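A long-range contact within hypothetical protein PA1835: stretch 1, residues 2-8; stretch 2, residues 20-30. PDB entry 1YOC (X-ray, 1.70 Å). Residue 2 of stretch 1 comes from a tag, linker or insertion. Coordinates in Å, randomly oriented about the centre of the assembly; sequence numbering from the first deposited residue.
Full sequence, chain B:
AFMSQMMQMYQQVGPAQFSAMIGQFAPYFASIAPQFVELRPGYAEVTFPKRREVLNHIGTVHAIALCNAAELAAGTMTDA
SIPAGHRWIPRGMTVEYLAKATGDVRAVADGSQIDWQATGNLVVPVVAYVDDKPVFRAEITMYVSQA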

# COMPACT_ATOMS: atom_id res chain seq x y z
N PHE B 2 10.33 -19.10 7.87
CA PHE B 2 9.03 -19.66 7.53
C PHE B 2 8.31 -18.99 6.34
O PHE B 2 7.85 -19.68 5.42
CB PHE B 2 8.16 -19.66 8.79
CG PHE B 2 6.76 -20.09 8.55
CD1 PHE B 2 5.76 -19.15 8.37
CD2 PHE B 2 6.44 -21.43 8.40
CE1 PHE B 2 4.48 -19.53 8.05
CE2 PHE B 2 5.17 -21.80 8.08
CZ PHE B 2 4.20 -20.85 7.90
N MET B 3 8.21 -17.66 6.35
CA MET B 3 7.58 -16.95 5.25
C MET B 3 8.22 -17.31 3.90
O MET B 3 7.52 -17.69 2.95
CB MET B 3 7.69 -15.43 5.45
CG MET B 3 7.04 -14.60 4.33
SD MET B 3 7.40 -12.80 4.47
CE MET B 3 6.00 -12.07 3.39
N SER B 4 9.55 -17.17 3.79
CA SER B 4 10.19 -17.47 2.51
C SER B 4 10.13 -18.95 2.17
O SER B 4 9.96 -19.29 1.02
CB SER B 4 11.64 -16.96 2.48
OG SER B 4 12.47 -17.57 3.47
N GLN B 5 10.25 -19.82 3.18
CA GLN B 5 10.16 -21.25 2.93
C GLN B 5 8.77 -21.59 2.34
O GLN B 5 8.67 -22.39 1.41
CB GLN B 5 10.43 -22.04 4.23
CG GLN B 5 11.88 -21.93 4.71
CD GLN B 5 12.10 -22.37 6.16
OE1 GLN B 5 13.15 -22.08 6.77
NE2 GLN B 5 11.12 -23.07 6.72
N MET B 6 7.72 -20.96 2.86
CA MET B 6 6.37 -21.20 2.32
C MET B 6 6.31 -20.73 0.87
O MET B 6 5.89 -21.46 -0.03
CB MET B 6 5.32 -20.43 3.14
CG MET B 6 5.03 -21.05 4.53
SD MET B 6 4.20 -22.65 4.32
CE MET B 6 2.54 -22.07 4.05
N MET B 7 6.74 -19.49 0.64
CA MET B 7 6.68 -18.97 -0.72
C MET B 7 7.43 -19.89 -1.69
O MET B 7 6.93 -20.21 -2.77
CB MET B 7 7.28 -17.56 -0.81
CG MET B 7 6.57 -16.50 0.03
SD MET B 7 4.79 -16.34 -0.29
CE MET B 7 4.36 -15.17 1.14
N GLN B 8 8.62 -20.31 -1.30
CA GLN B 8 9.41 -21.14 -2.19
C GLN B 8 8.79 -22.49 -2.43
O GLN B 8 8.65 -22.93 -3.58
CB GLN B 8 10.83 -21.29 -1.64
CG GLN B 8 11.58 -19.96 -1.61
CD GLN B 8 12.94 -20.02 -0.93
OE1 GLN B 8 13.08 -20.45 0.24
NE2 GLN B 8 13.97 -19.57 -1.65
N ALA B 20 -3.61 -20.29 -3.79
CA ALA B 20 -4.47 -20.73 -2.67
C ALA B 20 -3.72 -20.67 -1.35
O ALA B 20 -4.29 -20.34 -0.28
CB ALA B 20 -4.98 -22.16 -2.90
N MET B 21 -2.43 -20.97 -1.41
CA MET B 21 -1.66 -20.92 -0.19
C MET B 21 -1.58 -19.46 0.30
O MET B 21 -1.83 -19.16 1.48
CB MET B 21 -0.25 -21.51 -0.41
CG MET B 21 0.70 -21.42 0.79
SD MET B 21 1.43 -19.73 1.08
CE MET B 21 2.53 -19.56 -0.44
N ILE B 22 -1.26 -18.54 -0.59
CA ILE B 22 -1.09 -17.18 -0.08
C ILE B 22 -2.43 -16.61 0.43
O ILE B 22 -2.45 -15.88 1.40
CB ILE B 22 -0.36 -16.31 -1.15
CG1 ILE B 22 0.43 -15.19 -0.45
CG2 ILE B 22 -1.32 -15.83 -2.14
CD1 ILE B 22 1.39 -14.43 -1.35
N GLY B 23 -3.53 -16.99 -0.20
CA GLY B 23 -4.85 -16.54 0.22
C GLY B 23 -5.15 -16.97 1.65
O GLY B 23 -5.83 -16.26 2.42
N GLN B 24 -4.62 -18.12 2.03
CA GLN B 24 -4.86 -18.63 3.38
C GLN B 24 -3.82 -18.17 4.40
O GLN B 24 -4.17 -17.81 5.53
CB GLN B 24 -4.91 -20.17 3.36
CG GLN B 24 -5.11 -20.80 4.78
CD GLN B 24 -6.56 -20.76 5.22
OE1 GLN B 24 -6.89 -20.64 6.42
NE2 GLN B 24 -7.45 -20.87 4.25
N PHE B 25 -2.56 -18.13 3.98
CA PHE B 25 -1.53 -17.83 4.95
C PHE B 25 -0.92 -16.42 5.04
O PHE B 25 -0.18 -16.13 6.01
CB PHE B 25 -0.48 -18.93 4.81
CG PHE B 25 -1.04 -20.32 5.17
CD1 PHE B 25 -1.17 -20.71 6.52
CD2 PHE B 25 -1.44 -21.21 4.17
CE1 PHE B 25 -1.70 -21.98 6.86
CE2 PHE B 25 -1.98 -22.49 4.51
CZ PHE B 25 -2.10 -22.87 5.86
N ALA B 26 -1.23 -15.55 4.07
CA ALA B 26 -0.78 -14.12 4.14
C ALA B 26 -1.88 -13.53 3.28
O ALA B 26 -1.63 -12.99 2.21
CB ALA B 26 0.58 -13.95 3.45
N PRO B 27 -3.13 -13.60 3.78
CA PRO B 27 -4.29 -13.13 3.04
C PRO B 27 -4.30 -11.90 2.19
O PRO B 27 -4.69 -11.97 1.03
CB PRO B 27 -5.40 -13.13 4.08
CG PRO B 27 -4.96 -14.25 5.02
CD PRO B 27 -3.51 -13.90 5.18
N TYR B 28 -3.90 -10.76 2.76
CA TYR B 28 -3.97 -9.56 1.97
C TYR B 28 -3.13 -9.58 0.69
O TYR B 28 -3.44 -8.85 -0.24
CB TYR B 28 -3.71 -8.29 2.82
CG TYR B 28 -4.22 -7.04 2.13
CD1 TYR B 28 -5.59 -6.90 1.83
CD2 TYR B 28 -3.33 -6.02 1.72
CE1 TYR B 28 -6.05 -5.77 1.12
CE2 TYR B 28 -3.78 -4.90 1.04
CZ TYR B 28 -5.12 -4.78 0.74
OH TYR B 28 -5.52 -3.71 0.00
N PHE B 29 -2.09 -10.39 0.62
CA PHE B 29 -1.31 -10.46 -0.62
C PHE B 29 -2.16 -11.01 -1.77
O PHE B 29 -1.94 -10.68 -2.94
CB PHE B 29 -0.06 -11.29 -0.42
CG PHE B 29 1.04 -10.56 0.31
CD1 PHE B 29 1.45 -9.29 -0.11
CD2 PHE B 29 1.69 -11.16 1.39
CE1 PHE B 29 2.51 -8.64 0.54
CE2 PHE B 29 2.74 -10.51 2.02
CZ PHE B 29 3.15 -9.26 1.59
N ALA B 30 -3.16 -11.82 -1.44
CA ALA B 30 -4.06 -12.40 -2.44
C ALA B 30 -4.84 -11.33 -3.19
O ALA B 30 -5.30 -11.56 -4.31
CB ALA B 30 -5.06 -13.41 -1.75

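How do the two backbones lie against each other? Residues 2-8 form a helix, and residues 20-25 form the last part of another; their N-to-C directions differ by 152°, so they run roughly antiparallel. The axes come no closer than 10.9 Å, and even the Met7 CA to Ile22 CA distance is 8.0 Å. Such spacing leaves the contact to side chains. Regular bonding runs on through Phe25 N to Met21 O (2.8 Å) and Ala26 N to Ile22 O (3.0 Å), although Ala26 itself has left helical torsions.

What fills the gap between the helices? Mostly methionine. Met6 and Met21 both point toward the opposite stretch, and Met6 CE reaches Met21 CG at 3.8 Å. With all three torsions m, the Met6 chain folds so that its methyl also sits over one face of the Phe25 ring, with Met6 CE 4.1 Å from Phe25 CD2. Phe25 itself remains exposed.

How do side chains that start sideways still take part? Length and flexibility allow it. Met7 leaves its helix sideways, yet its end approaches the other stretch: Met7 SD lies 3.9 Å from Met21 CE, and Met7 CE lies 3.9 Å from Ile22 CD1. Met3 is extended, all three torsions t, which carries Met3 CE to 3.9 Å from Phe29 CE2, beyond the end of the second helix.

What, then, holds the stretches together? No hydrogen bond crosses between them; the contacts are apolar, and 310 Å² of surface is buried in total. Unbranched methionine suits this wide spacing, while Ile22 and Phe29 supply buried hydrocarbon for the methyl groups to pack on. Polar Ser4, Gln5 and Gln24 stay out of reach, and Gln8 points away.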